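Salmonella typhimurium DB7155 bacteriophage DET7 tailspike (Bacteriophage, PDB 2V5I) serves as the phage's receptor-binding tailspike, a trimeric beta-helix protein that binds and hydrolyses the O-antigen of its Salmonella host. Local coordinates at residues 469-475 with 486-492; 373-378 with 398-403; 283-289 with 330-336; 366-372 with 392-398. One frame throughout, in Å; residues are numbered along the deposited sequence.

Contact 1: 469-475 with 486-492; sequences SGALRSH and WTELTAL
An antiparallel ladder illustrates how one regular backbone can present two different faces. The backbone is extended in 470-475 and 486-492, the strand axes 4.6 Å apart at 166°. Three hydrogen-bonded pairs set the register: Ala471 N to Thr490 O 3.3 Å and Thr490 N to Ala471 O 2.9 Å; Arg473 N to Glu488 O 3.0 Å and Glu488 N to Arg473 O 2.8 Å; His475 N to Trp486 O and Trp486 N to His475 O, both 2.9 Å. Leu492 N donates to Ser469 O at 2.9 Å. On one face the His475 ring (chi1 m, chi2 -104°) lies flat against the six-membered ring of Trp486 (chi1 p, chi2 -88°) in an offset stack, centroids 3.8 Å apart and planes at 6°; His475 CB makes a CH-pi contact over the five-membered ring. Glu488 (p, t) extends so that OE2 accepts from His475 NE2 at 2.7 Å, while OE1 bonds to Ser501. Arg473 (m, t, p), salt-bridged to Glu455, reaches that carboxylate through water 1, 2.6 Å from both Arg473 NH1 and Glu488 OE2. The face of Leu472 and Leu489 (both t, p) turns to other chains, Leu472 packing on Leu489 of the third subunit and Leu489 on Leu472 of the second. Ser469 and Gly470 both face Leu458 in a classic beta bulge. The whole is a beta hairpin in an antiparallel sheet at the trimer interface, beyond the parallel beta-helix.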
loop_
_atom_site.group_PDB
_atom_site.type_symbol
_atom_site.label_atom_id
_atom_site.label_comp_id
_atom_site.label_asym_id
_atom_site.label_seq_id
_atom_site.Cartn_x
_atom_site.Cartn_y
_atom_site.Cartn_z
ATOM N N SER A 469 33.038 -7.544 13.881
ATOM C CA SER A 469 33.888 -8.638 14.291
ATOM C C SER A 469 34.822 -9.137 13.189
ATOM O O SER A 469 35.822 -9.805 13.452
ATOM C CB SER A 469 33.011 -9.760 14.828
ATOM O OG SER A 469 32.012 -10.179 13.888
ATOM N N GLY A 470 34.437 -8.868 11.951
ATOM C CA GLY A 470 35.265 -9.264 10.831
ATOM C C GLY A 470 34.592 -8.785 9.554
ATOM O O GLY A 470 33.569 -8.132 9.581
ATOM N N ALA A 471 35.260 -9.044 8.433
ATOM C CA ALA A 471 34.753 -8.606 7.123
ATOM C C ALA A 471 35.355 -9.374 5.957
ATOM O O ALA A 471 36.451 -9.951 6.045
ATOM C CB ALA A 471 35.022 -7.093 6.911
ATOM N N LEU A 472 34.587 -9.366 4.861
ATOM C CA LEU A 472 35.056 -9.701 3.529
ATOM C C LEU A 472 35.061 -8.360 2.792
ATOM O O LEU A 472 34.025 -7.706 2.721
ATOM C CB LEU A 472 34.049 -10.639 2.868
ATOM C CG LEU A 472 34.190 -10.836 1.367
ATOM C CD1 LEU A 472 35.436 -11.576 1.115
ATOM C CD2 LEU A 472 32.923 -11.584 0.779
ATOM N N ARG A 473 36.234 -7.918 2.320
ATOM C CA ARG A 473 36.361 -6.586 1.737
ATOM C C ARG A 473 37.153 -6.666 0.443
ATOM O O ARG A 473 38.091 -7.458 0.309
ATOM C CB ARG A 473 37.123 -5.686 2.728
ATOM C CG ARG A 473 36.673 -5.691 4.162
ATOM C CD ARG A 473 37.316 -4.505 4.969
ATOM N NE ARG A 473 36.703 -3.230 4.558
ATOM C CZ ARG A 473 37.215 -2.016 4.773
ATOM N NH1 ARG A 473 38.376 -1.850 5.399
ATOM N NH2 ARG A 473 36.556 -0.940 4.338
ATOM N N SER A 474 36.729 -5.886 -0.546
ATOM C CA SER A 474 37.463 -5.702 -1.801
ATOM C C SER A 474 37.968 -4.239 -1.866
ATOM O O SER A 474 37.255 -3.309 -1.496
ATOM C CB SER A 474 36.517 -5.987 -2.963
ATOM O OG SER A 474 37.196 -5.822 -4.188
ATOM N N HIS A 475 39.190 -4.053 -2.376
ATOM C CA HIS A 475 39.865 -2.748 -2.398
ATOM C C HIS A 475 40.412 -2.579 -3.812
ATOM O O HIS A 475 40.997 -3.515 -4.362
ATOM C CB HIS A 475 41.083 -2.786 -1.501
ATOM C CG HIS A 475 40.814 -2.973 -0.048
ATOM N ND1 HIS A 475 40.900 -1.926 0.848
ATOM C CD2 HIS A 475 40.595 -4.085 0.691
ATOM C CE1 HIS A 475 40.667 -2.391 2.072
ATOM N NE2 HIS A 475 40.469 -3.698 1.999
ATOM N N TRP A 486 42.048 -6.139 -4.822
ATOM C CA TRP A 486 42.448 -7.144 -3.847
ATOM C C TRP A 486 41.341 -7.446 -2.850
ATOM O O TRP A 486 40.603 -6.535 -2.483
ATOM C CB TRP A 486 43.743 -6.808 -3.145
ATOM C CG TRP A 486 43.816 -5.567 -2.317
ATOM C CD1 TRP A 486 44.145 -4.342 -2.748
ATOM C CD2 TRP A 486 43.832 -5.498 -0.877
ATOM N NE1 TRP A 486 44.284 -3.470 -1.707
ATOM C CE2 TRP A 486 44.050 -4.145 -0.534
ATOM C CE3 TRP A 486 43.591 -6.420 0.134
ATOM C CZ2 TRP A 486 44.158 -3.716 0.797
ATOM C CZ3 TRP A 486 43.670 -5.993 1.435
ATOM C CH2 TRP A 486 43.924 -4.644 1.764
ATOM N N THR A 487 41.280 -8.707 -2.434
ATOM C CA THR A 487 40.204 -9.195 -1.532
ATOM C C THR A 487 40.868 -9.569 -0.199
ATOM O O THR A 487 41.936 -10.177 -0.165
ATOM C CB THR A 487 39.534 -10.400 -2.143
ATOM O OG1 THR A 487 38.946 -10.011 -3.422
ATOM C CG2 THR A 487 38.382 -10.900 -1.298
ATOM N N GLU A 488 40.191 -9.253 0.899
ATOM C CA GLU A 488 40.689 -9.667 2.207
ATOM C C GLU A 488 39.576 -10.234 3.069
ATOM O O GLU A 488 38.406 -9.842 2.971
ATOM C CB GLU A 488 41.376 -8.584 2.970
ATOM C CG GLU A 488 40.618 -7.368 3.150
ATOM C CD GLU A 488 41.232 -6.312 4.106
ATOM O OE1 GLU A 488 42.336 -6.459 4.709
ATOM O OE2 GLU A 488 40.564 -5.253 4.222
ATOM N N LEU A 489 40.004 -11.126 3.968
ATOM C CA LEU A 489 39.184 -11.707 5.005
ATOM C C LEU A 489 39.849 -11.247 6.305
ATOM O O LEU A 489 41.037 -11.495 6.512
ATOM C CB LEU A 489 39.300 -13.242 4.906
ATOM C CG LEU A 489 38.302 -14.123 5.541
ATOM C CD1 LEU A 489 36.982 -13.873 4.830
ATOM C CD2 LEU A 489 38.842 -15.566 5.319
ATOM N N THR A 490 39.090 -10.512 7.121
ATOM C CA THR A 490 39.620 -9.900 8.358
ATOM C C THR A 490 38.889 -10.333 9.612
ATOM O O THR A 490 37.763 -10.841 9.580
ATOM C CB THR A 490 39.553 -8.342 8.304
ATOM O OG1 THR A 490 38.221 -7.899 8.555
ATOM C CG2 THR A 490 40.032 -7.774 6.972
ATOM N N ALA A 491 39.570 -10.085 10.741
ATOM C CA ALA A 491 39.037 -10.422 12.072
ATOM C C ALA A 491 39.454 -9.307 13.052
ATOM O O ALA A 491 40.596 -8.806 13.026
ATOM C CB ALA A 491 39.592 -11.764 12.585
ATOM N N LEU A 492 38.558 -9.032 13.998
ATOM C CA LEU A 492 38.777 -8.119 15.122
ATOM C C LEU A 492 39.773 -8.652 16.168
ATOM O O LEU A 492 39.727 -9.809 16.573
ATOM C CB LEU A 492 37.419 -7.935 15.846
ATOM C CG LEU A 492 37.297 -6.987 17.054
ATOM C CD1 LEU A 492 37.407 -5.544 16.649
ATOM C CD2 LEU A 492 36.001 -7.274 17.826
HETATM O O HOH W 1 40.482 -3.337 5.939
HETATM O O HOH W 2 38.919 -7.657 -4.811
#

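Contact 2: 373-378 with 398-403; sequences VIDCNY and RAAGIK
This is a turn-to-turn contact between successive coils of the parallel beta-helix, formed where the chain leaves strands 371-374 and 393-398. The last ladder bond, Val373 N to Arg398 O, is 2.9 Å; regular pairing ends there, while the segments stay close, Ile374 CA lying 4.8 Å from Gly401 CA. Asp375 turns the chain with positive phi and psi (55/42), and its m rotamer aims the carboxylate at the next coil: OD2 accepts from Ile402 N and OD1 from Lys403 N, both at 2.9 Å. Its OD2 is also bonded to Tyr345 of the third subunit. Gly401 passes so close that a CB there would clash with Asp375 OD2. Water 3 joins Asp375 N and Gly401 N, accepting from each at 2.9 Å; water 4 donates to Asp375 OD1 and Lys403 O, both at 3.0 Å. Lys403, salt-bridged to Asp353, extends (m, t, t, t) until its NZ lies over the face of the Tyr378 ring (chi1 p), a cation-pi contact 4.0 Å from the ring centroid.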
loop_
_atom_site.group_PDB
_atom_site.type_symbol
_atom_site.label_atom_id
_atom_site.label_comp_id
_atom_site.label_asym_id
_atom_site.label_seq_id
_atom_site.Cartn_x
_atom_site.Cartn_y
_atom_site.Cartn_z
ATOM N N VAL A 373 8.582 2.915 9.752
ATOM C CA VAL A 373 8.576 3.768 10.957
ATOM C C VAL A 373 9.874 4.545 10.929
ATOM O O VAL A 373 10.920 4.024 11.353
ATOM C CB VAL A 373 8.476 2.943 12.269
ATOM C CG1 VAL A 373 8.428 3.888 13.446
ATOM C CG2 VAL A 373 7.263 2.103 12.304
ATOM N N ILE A 374 9.811 5.806 10.500
ATOM C CA ILE A 374 11.015 6.556 10.174
ATOM C C ILE A 374 10.941 7.969 10.755
ATOM O O ILE A 374 9.861 8.541 10.839
ATOM C CB ILE A 374 11.247 6.637 8.657
ATOM C CG1 ILE A 374 10.125 7.341 7.944
ATOM C CG2 ILE A 374 11.453 5.219 8.067
ATOM C CD1 ILE A 374 10.332 7.516 6.510
ATOM N N ASP A 375 12.117 8.512 11.140
ATOM C CA ASP A 375 12.212 9.902 11.667
ATOM C C ASP A 375 11.260 10.053 12.849
ATOM O O ASP A 375 10.641 11.138 13.051
ATOM C CB ASP A 375 11.964 10.908 10.532
ATOM C CG ASP A 375 13.161 11.063 9.637
ATOM O OD1 ASP A 375 14.266 10.771 10.117
ATOM O OD2 ASP A 375 12.999 11.422 8.449
ATOM N N CYS A 376 11.230 9.036 13.705
ATOM C CA CYS A 376 10.466 9.122 14.922
ATOM C C CYS A 376 11.350 9.501 16.134
ATOM O O CYS A 376 12.580 9.581 16.053
ATOM C CB CYS A 376 9.608 7.862 15.170
ATOM S SG CYS A 376 8.284 7.765 13.905
ATOM N N ASN A 377 10.665 9.813 17.226
ATOM C CA ASN A 377 11.310 10.384 18.419
ATOM C C ASN A 377 12.153 11.621 18.147
ATOM O O ASN A 377 13.229 11.789 18.704
ATOM C CB ASN A 377 12.090 9.342 19.195
ATOM C CG ASN A 377 12.425 9.819 20.602
ATOM O OD1 ASN A 377 11.674 10.644 21.176
ATOM N ND2 ASN A 377 13.548 9.360 21.155
ATOM N N TYR A 378 11.667 12.494 17.263
ATOM C CA TYR A 378 12.505 13.624 16.839
ATOM C C TYR A 378 12.685 14.647 17.978
ATOM O O TYR A 378 13.620 15.414 17.931
ATOM C CB TYR A 378 12.021 14.229 15.506
ATOM C CG TYR A 378 10.764 15.062 15.520
ATOM C CD1 TYR A 378 10.713 16.272 16.204
ATOM C CD2 TYR A 378 9.634 14.692 14.776
ATOM C CE1 TYR A 378 9.584 17.039 16.223
ATOM C CE2 TYR A 378 8.497 15.459 14.793
ATOM C CZ TYR A 378 8.468 16.648 15.491
ATOM O OH TYR A 378 7.337 17.466 15.503
ATOM N N ARG A 398 11.090 -0.616 7.236
ATOM C CA ARG A 398 11.971 0.507 6.950
ATOM C C ARG A 398 12.008 1.332 8.205
ATOM O O ARG A 398 10.959 1.717 8.707
ATOM C CB ARG A 398 11.398 1.306 5.779
ATOM C CG ARG A 398 11.460 0.478 4.499
ATOM C CD ARG A 398 10.471 0.815 3.509
ATOM N NE ARG A 398 9.104 0.512 3.912
ATOM C CZ ARG A 398 8.410 -0.545 3.556
ATOM N NH1 ARG A 398 8.964 -1.499 2.823
ATOM N NH2 ARG A 398 7.139 -0.638 3.960
ATOM N N ALA A 399 13.212 1.512 8.765
ATOM C CA ALA A 399 13.371 2.083 10.100
ATOM C C ALA A 399 14.363 3.254 10.179
ATOM O O ALA A 399 14.840 3.550 11.273
ATOM C CB ALA A 399 13.790 1.020 11.085
ATOM N N ALA A 400 14.712 3.897 9.075
ATOM C CA ALA A 400 15.565 5.102 9.129
ATOM C C ALA A 400 15.123 6.122 8.084
ATOM O O ALA A 400 14.933 5.778 6.929
ATOM C CB ALA A 400 17.026 4.756 8.869
ATOM N N GLY A 401 15.016 7.380 8.520
ATOM C CA GLY A 401 14.680 8.494 7.680
ATOM C C GLY A 401 15.885 9.389 7.468
ATOM O O GLY A 401 17.032 8.903 7.498
ATOM N N ILE A 402 15.636 10.689 7.367
ATOM C CA ILE A 402 16.684 11.672 7.011
ATOM C C ILE A 402 17.175 12.521 8.191
ATOM O O ILE A 402 18.209 13.182 8.064
ATOM C CB ILE A 402 16.168 12.588 5.867
ATOM C CG1 ILE A 402 17.319 13.159 5.013
ATOM C CG2 ILE A 402 15.132 13.612 6.361
ATOM C CD1 ILE A 402 16.829 13.600 3.630
ATOM N N LYS A 403 16.456 12.514 9.293
ATOM C CA LYS A 403 16.819 13.338 10.440
ATOM C C LYS A 403 17.968 12.660 11.168
ATOM O O LYS A 403 18.094 11.422 11.175
ATOM C CB LYS A 403 15.616 13.510 11.384
ATOM C CG LYS A 403 14.439 14.288 10.762
ATOM C CD LYS A 403 13.388 14.768 11.784
ATOM C CE LYS A 403 12.540 15.895 11.171
ATOM N NZ LYS A 403 11.555 16.494 12.086
HETATM O O HOH W 3 14.866 7.743 11.375
HETATM O O HOH W 4 15.884 9.957 12.529
#

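Contact 3: 283-289 with 330-336; sequences LSPVWDG and MNSLGVG
Stacked coils of a beta-helix can remain in step even past the end of their strands, as segment 330-336 demonstrates against 283-289. Met330 is still extended, bridged in parallel with Leu283; its O accepts from Ser284 N at 2.9 Å, and its CB meets Leu283 CD2 at 4.0 Å. Asn331 then turns with positive phi (65/32), matching Ser284 (51/43) one coil away, and its t rotamer lets ND2 donate to Ser284 OG at 3.0 Å while OD1 bonds to Tyr378. Ser332 rests its CB 3.6 Å from Pro285 CG. Leu333 N donates to Pro285 O at 3.0 Å. At Gly334 the chain bends again (-89/-105), as it does at Trp287 (-103/-103); Gly334 N donates to Trp287 O at 2.9 Å, and a CB would clash with that oxygen. Val335 N donates to Asp288 OD1 at 3.2 Å, the end of the Asp288 side chain (m) coming nearer to segment 330-336, and Val335 O accepts from Gly289 N at 3.3 Å. Gly336 turns the corner, its O making a weak bond to the same Gly289 N at 2.9 Å. This chemistry is consistent with a register held mainly by backbone hydrogen bonds between like-shaped turns.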
loop_
_atom_site.group_PDB
_atom_site.type_symbol
_atom_site.label_atom_id
_atom_site.label_comp_id
_atom_site.label_asym_id
_atom_site.label_seq_id
_atom_site.Cartn_x
_atom_site.Cartn_y
_atom_site.Cartn_z
ATOM N N LEU A 283 -2.864 12.868 11.860
ATOM C CA LEU A 283 -1.858 13.923 11.714
ATOM C C LEU A 283 -1.826 14.751 13.023
ATOM O O LEU A 283 -2.886 15.194 13.529
ATOM C CB LEU A 283 -2.237 14.852 10.547
ATOM C CG LEU A 283 -2.311 14.221 9.164
ATOM C CD1 LEU A 283 -2.686 15.330 8.224
ATOM C CD2 LEU A 283 -1.067 13.586 8.787
ATOM N N SER A 284 -0.628 14.915 13.593
ATOM C CA SER A 284 -0.377 15.752 14.771
ATOM C C SER A 284 -1.292 15.505 15.982
ATOM O O SER A 284 -1.704 16.485 16.596
ATOM C CB SER A 284 -0.463 17.210 14.356
ATOM O OG SER A 284 0.514 17.472 13.324
ATOM N N PRO A 285 -1.598 14.249 16.346
ATOM C CA PRO A 285 -2.324 14.055 17.631
ATOM C C PRO A 285 -1.403 14.311 18.825
ATOM O O PRO A 285 -0.213 14.081 18.755
ATOM C CB PRO A 285 -2.723 12.581 17.608
ATOM C CG PRO A 285 -1.603 11.988 16.873
ATOM C CD PRO A 285 -1.273 12.943 15.743
ATOM N N VAL A 286 -1.997 14.846 19.877
ATOM C CA VAL A 286 -1.282 15.081 21.143
ATOM C C VAL A 286 -0.824 13.767 21.796
ATOM O O VAL A 286 0.279 13.693 22.373
ATOM C CB VAL A 286 -2.096 15.996 22.074
ATOM C CG1 VAL A 286 -1.411 16.122 23.433
ATOM C CG2 VAL A 286 -2.329 17.338 21.463
ATOM N N TRP A 287 -1.661 12.728 21.747
ATOM C CA TRP A 287 -1.270 11.430 22.213
ATOM C C TRP A 287 -0.942 10.519 21.012
ATOM O O TRP A 287 0.123 10.717 20.417
ATOM C CB TRP A 287 -2.341 10.867 23.128
ATOM C CG TRP A 287 -2.371 11.629 24.445
ATOM C CD1 TRP A 287 -2.827 12.920 24.668
ATOM C CD2 TRP A 287 -1.886 11.160 25.724
ATOM N NE1 TRP A 287 -2.661 13.244 26.001
ATOM C CE2 TRP A 287 -2.080 12.205 26.657
ATOM C CE3 TRP A 287 -1.284 9.979 26.157
ATOM C CZ2 TRP A 287 -1.740 12.088 28.016
ATOM C CZ3 TRP A 287 -0.939 9.862 27.531
ATOM C CH2 TRP A 287 -1.185 10.918 28.429
ATOM N N ASP A 288 -1.806 9.595 20.611
ATOM C CA ASP A 288 -1.440 8.546 19.648
ATOM C C ASP A 288 -2.128 8.807 18.304
ATOM O O ASP A 288 -3.224 9.396 18.283
ATOM C CB ASP A 288 -1.859 7.166 20.140
ATOM C CG ASP A 288 -1.117 6.714 21.392
ATOM O OD1 ASP A 288 -0.297 7.482 21.966
ATOM O OD2 ASP A 288 -1.351 5.514 21.722
ATOM N N GLY A 289 -1.579 8.290 17.203
ATOM C CA GLY A 289 -2.290 8.353 15.938
ATOM C C GLY A 289 -3.479 7.370 16.045
ATOM O O GLY A 289 -4.636 7.733 15.907
ATOM N N MET A 330 1.534 10.841 11.088
ATOM C CA MET A 330 2.660 11.776 11.091
ATOM C C MET A 330 2.537 12.808 12.202
ATOM O O MET A 330 1.429 13.238 12.550
ATOM C CB MET A 330 2.704 12.511 9.743
ATOM C CG MET A 330 2.954 11.608 8.577
ATOM S SD MET A 330 3.138 12.536 7.025
ATOM C CE MET A 330 4.584 13.508 7.436
ATOM N N ASN A 331 3.691 13.119 12.799
ATOM C CA ASN A 331 3.835 14.197 13.784
ATOM C C ASN A 331 3.065 14.002 15.096
ATOM O O ASN A 331 2.707 14.963 15.742
ATOM C CB ASN A 331 3.527 15.562 13.167
ATOM C CG ASN A 331 4.103 16.696 13.967
ATOM O OD1 ASN A 331 5.244 16.595 14.486
ATOM N ND2 ASN A 331 3.375 17.831 14.019
ATOM N N SER A 332 2.894 12.772 15.546
ATOM C CA SER A 332 2.287 12.510 16.864
ATOM C C SER A 332 3.239 12.949 17.973
ATOM O O SER A 332 4.441 12.895 17.840
ATOM C CB SER A 332 1.907 11.032 17.040
ATOM O OG SER A 332 3.052 10.215 16.852
ATOM N N LEU A 333 2.681 13.486 19.042
ATOM C CA LEU A 333 3.488 13.837 20.215
ATOM C C LEU A 333 3.667 12.664 21.175
ATOM O O LEU A 333 4.682 12.629 21.906
ATOM C CB LEU A 333 2.914 15.083 20.877
ATOM C CG LEU A 333 3.722 15.688 22.014
ATOM C CD1 LEU A 333 5.088 16.157 21.602
ATOM C CD2 LEU A 333 2.957 16.866 22.627
ATOM N N GLY A 334 2.715 11.721 21.221
ATOM C CA GLY A 334 2.730 10.531 22.031
ATOM C C GLY A 334 3.389 9.363 21.331
ATOM O O GLY A 334 4.628 9.278 21.304
ATOM N N VAL A 335 2.599 8.411 20.853
ATOM C CA VAL A 335 3.086 7.248 20.106
ATOM C C VAL A 335 2.324 7.195 18.759
ATOM O O VAL A 335 1.081 7.268 18.780
ATOM C CB VAL A 335 2.765 5.969 20.862
ATOM C CG1 VAL A 335 3.237 4.751 20.112
ATOM C CG2 VAL A 335 3.442 5.981 22.188
ATOM N N GLY A 336 2.980 6.952 17.637
ATOM C CA GLY A 336 2.232 6.917 16.401
ATOM C C GLY A 336 1.145 5.853 16.353
ATOM O O GLY A 336 -0.021 6.156 16.054
#

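Contact 4: 366-372 with 392-398; sequences RVFSNIT and CIVNGIR
Backbone donors and acceptors facing the next coil are largely paired along segments 366-372 and 392-398. Strands 367-369 and 393-395 run parallel (13°, axes 4.7 Å apart). Arg366 N donates to Cys392 SG (3.6 Å), Ile393 N to Arg366 O (3.1 Å), Phe368 N to Ile393 O (2.9 Å), Asn395 N to Phe368 O (2.8 Å) and Asn370 N to Asn395 O (3.0 Å). Both segments then turn a corner, at Asn370 (63/61) and Gly396 (90/103), and pairing resumes with Ile371 N to Gly396 O at 3.0 Å and Arg398 N to Ile371 O at 2.9 Å. Such in-register stacking is the hallmark of the right-handed parallel beta-helix of the P22-type tailspike. Arg398 (m, t, m) folds back: NE and NH2 donate to Thr372 OG1 at 2.7 and 3.1 Å, NH2 also to Asn370 OD1 at 2.9 Å. Water 5 donates to Asn370 O (2.9 Å); Asn370 ND2 is bonded to Asn348. Asn395 ND2 weakly reaches Ser369 OG (3.4 Å) and Ala400 O of the second subunit.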
loop_
_atom_site.group_PDB
_atom_site.type_symbol
_atom_site.label_atom_id
_atom_site.label_comp_id
_atom_site.label_asym_id
_atom_site.label_seq_id
_atom_site.Cartn_x
_atom_site.Cartn_y
_atom_site.Cartn_z
ATOM N N ARG A 366 1.895 -11.891 17.285
ATOM C CA ARG A 366 1.339 -11.054 16.211
ATOM C C ARG A 366 2.354 -10.894 15.101
ATOM O O ARG A 366 3.543 -10.894 15.341
ATOM C CB ARG A 366 0.999 -9.667 16.772
ATOM C CG ARG A 366 0.250 -8.718 15.813
ATOM C CD ARG A 366 -0.540 -7.621 16.554
ATOM N NE ARG A 366 -1.665 -8.211 17.345
ATOM C CZ ARG A 366 -2.478 -7.584 18.149
ATOM N NH1 ARG A 366 -2.403 -6.297 18.280
ATOM N NH2 ARG A 366 -3.407 -8.301 18.778
ATOM N N VAL A 367 1.847 -10.760 13.878
ATOM C CA VAL A 367 2.681 -10.571 12.670
ATOM C C VAL A 367 2.509 -9.149 12.158
ATOM O O VAL A 367 1.411 -8.717 11.939
ATOM C CB VAL A 367 2.317 -11.565 11.542
ATOM C CG1 VAL A 367 3.279 -11.367 10.339
ATOM C CG2 VAL A 367 2.409 -12.996 12.036
ATOM N N PHE A 368 3.641 -8.501 11.841
ATOM C CA PHE A 368 3.702 -7.159 11.286
ATOM C C PHE A 368 4.405 -7.258 9.930
ATOM O O PHE A 368 5.513 -7.821 9.887
ATOM C CB PHE A 368 4.544 -6.265 12.190
ATOM C CG PHE A 368 3.980 -6.108 13.566
ATOM C CD1 PHE A 368 4.308 -7.000 14.569
ATOM C CD2 PHE A 368 3.195 -4.999 13.865
ATOM C CE1 PHE A 368 3.768 -6.852 15.861
ATOM C CE2 PHE A 368 2.636 -4.870 15.129
ATOM C CZ PHE A 368 2.960 -5.753 16.130
ATOM N N SER A 369 3.764 -6.862 8.812
ATOM C CA SER A 369 4.394 -6.981 7.505
ATOM C C SER A 369 4.324 -5.632 6.787
ATOM O O SER A 369 3.294 -4.948 6.842
ATOM C CB SER A 369 3.746 -8.075 6.663
ATOM O OG SER A 369 3.671 -9.311 7.390
ATOM N N ASN A 370 5.412 -5.267 6.119
ATOM C CA ASN A 370 5.450 -4.101 5.235
ATOM C C ASN A 370 5.189 -2.815 6.011
ATOM O O ASN A 370 4.197 -2.116 5.825
ATOM C CB ASN A 370 4.469 -4.232 4.076
ATOM C CG ASN A 370 4.818 -3.331 2.934
ATOM O OD1 ASN A 370 5.993 -2.994 2.739
ATOM N ND2 ASN A 370 3.807 -2.892 2.191
ATOM N N ILE A 371 6.094 -2.573 6.957
ATOM C CA ILE A 371 6.011 -1.486 7.978
ATOM C C ILE A 371 7.064 -0.421 7.666
ATOM O O ILE A 371 8.200 -0.726 7.338
ATOM C CB ILE A 371 6.272 -2.042 9.418
ATOM C CG1 ILE A 371 5.360 -3.237 9.753
ATOM C CG2 ILE A 371 6.053 -0.961 10.458
ATOM C CD1 ILE A 371 3.882 -2.960 9.739
ATOM N N THR A 372 6.681 0.841 7.820
ATOM C CA THR A 372 7.658 1.955 7.703
ATOM C C THR A 372 7.507 2.764 8.974
ATOM O O THR A 372 6.386 3.189 9.308
ATOM C CB THR A 372 7.297 2.862 6.484
ATOM O OG1 THR A 372 7.419 2.113 5.256
ATOM C CG2 THR A 372 8.150 4.102 6.418
ATOM N N CYS A 392 6.796 -11.809 18.589
ATOM C CA CYS A 392 6.151 -11.407 17.322
ATOM C C CYS A 392 7.106 -11.646 16.135
ATOM O O CYS A 392 8.257 -12.037 16.324
ATOM C CB CYS A 392 5.732 -9.943 17.446
ATOM S SG CYS A 392 4.359 -9.770 18.731
ATOM N N ILE A 393 6.586 -11.444 14.922
ATOM C CA ILE A 393 7.343 -11.577 13.656
ATOM C C ILE A 393 7.192 -10.254 12.938
ATOM O O ILE A 393 6.069 -9.716 12.883
ATOM C CB ILE A 393 6.721 -12.694 12.757
ATOM C CG1 ILE A 393 6.865 -14.078 13.396
ATOM C CG2 ILE A 393 7.278 -12.690 11.327
ATOM C CD1 ILE A 393 8.235 -14.508 13.627
ATOM N N VAL A 394 8.307 -9.685 12.446
ATOM C CA VAL A 394 8.244 -8.514 11.576
ATOM C C VAL A 394 8.843 -8.914 10.220
ATOM O O VAL A 394 9.960 -9.397 10.163
ATOM C CB VAL A 394 9.008 -7.318 12.183
ATOM C CG1 VAL A 394 8.878 -6.135 11.282
ATOM C CG2 VAL A 394 8.469 -7.062 13.524
ATOM N N ASN A 395 8.080 -8.745 9.118
ATOM C CA ASN A 395 8.511 -9.106 7.773
ATOM C C ASN A 395 8.546 -7.825 6.954
ATOM O O ASN A 395 7.501 -7.419 6.421
ATOM C CB ASN A 395 7.429 -9.959 7.066
ATOM C CG ASN A 395 7.251 -11.325 7.643
ATOM O OD1 ASN A 395 8.224 -12.029 7.862
ATOM N ND2 ASN A 395 5.957 -11.737 7.863
ATOM N N GLY A 396 9.694 -7.174 6.819
ATOM C CA GLY A 396 9.829 -6.025 5.975
ATOM C C GLY A 396 9.532 -4.755 6.738
ATOM O O GLY A 396 8.378 -4.447 7.028
ATOM N N ILE A 397 10.584 -4.036 7.113
ATOM C CA ILE A 397 10.460 -2.831 7.931
ATOM C C ILE A 397 11.544 -1.833 7.541
ATOM O O ILE A 397 12.723 -2.129 7.568
ATOM C CB ILE A 397 10.441 -3.141 9.458
ATOM C CG1 ILE A 397 10.382 -1.833 10.267
ATOM C CG2 ILE A 397 11.623 -4.050 9.894
ATOM C CD1 ILE A 397 9.970 -2.015 11.710
ATOM N N ARG A 398 11.090 -0.616 7.236
ATOM C CA ARG A 398 11.971 0.507 6.950
ATOM C C ARG A 398 12.008 1.332 8.205
ATOM O O ARG A 398 10.959 1.717 8.707
ATOM C CB ARG A 398 11.398 1.306 5.779
ATOM C CG ARG A 398 11.460 0.478 4.499
ATOM C CD ARG A 398 10.471 0.815 3.509
ATOM N NE ARG A 398 9.104 0.512 3.912
ATOM C CZ ARG A 398 8.410 -0.545 3.556
ATOM N NH1 ARG A 398 8.964 -1.499 2.823
ATOM N NH2 ARG A 398 7.139 -0.638 3.960
HETATM O O HOH W 5 4.424 0.569 4.730
#

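Along the chain contact 3 comes first and contact 1 last, while contacts 4 and 2 alternate their segments between them. Contact 4 runs directly into contact 2: they share Arg398 and strand 371-374, their centres 16 Å apart, so one covers the paired strands and the other the turns that follow. Contact 3, about 14 Å between centres from contact 2, belongs to earlier coils, and the two touch where Tyr378 OH lies 2.5 Å from Asn331 OD1, a probable hydrogen bond. Contact 1 stands apart, 31 to 44 Å between centres, in the antiparallel sheet. All four touch neighbouring subunits, so each lies at or near a subunit interface, within the beta-helix or beyond it.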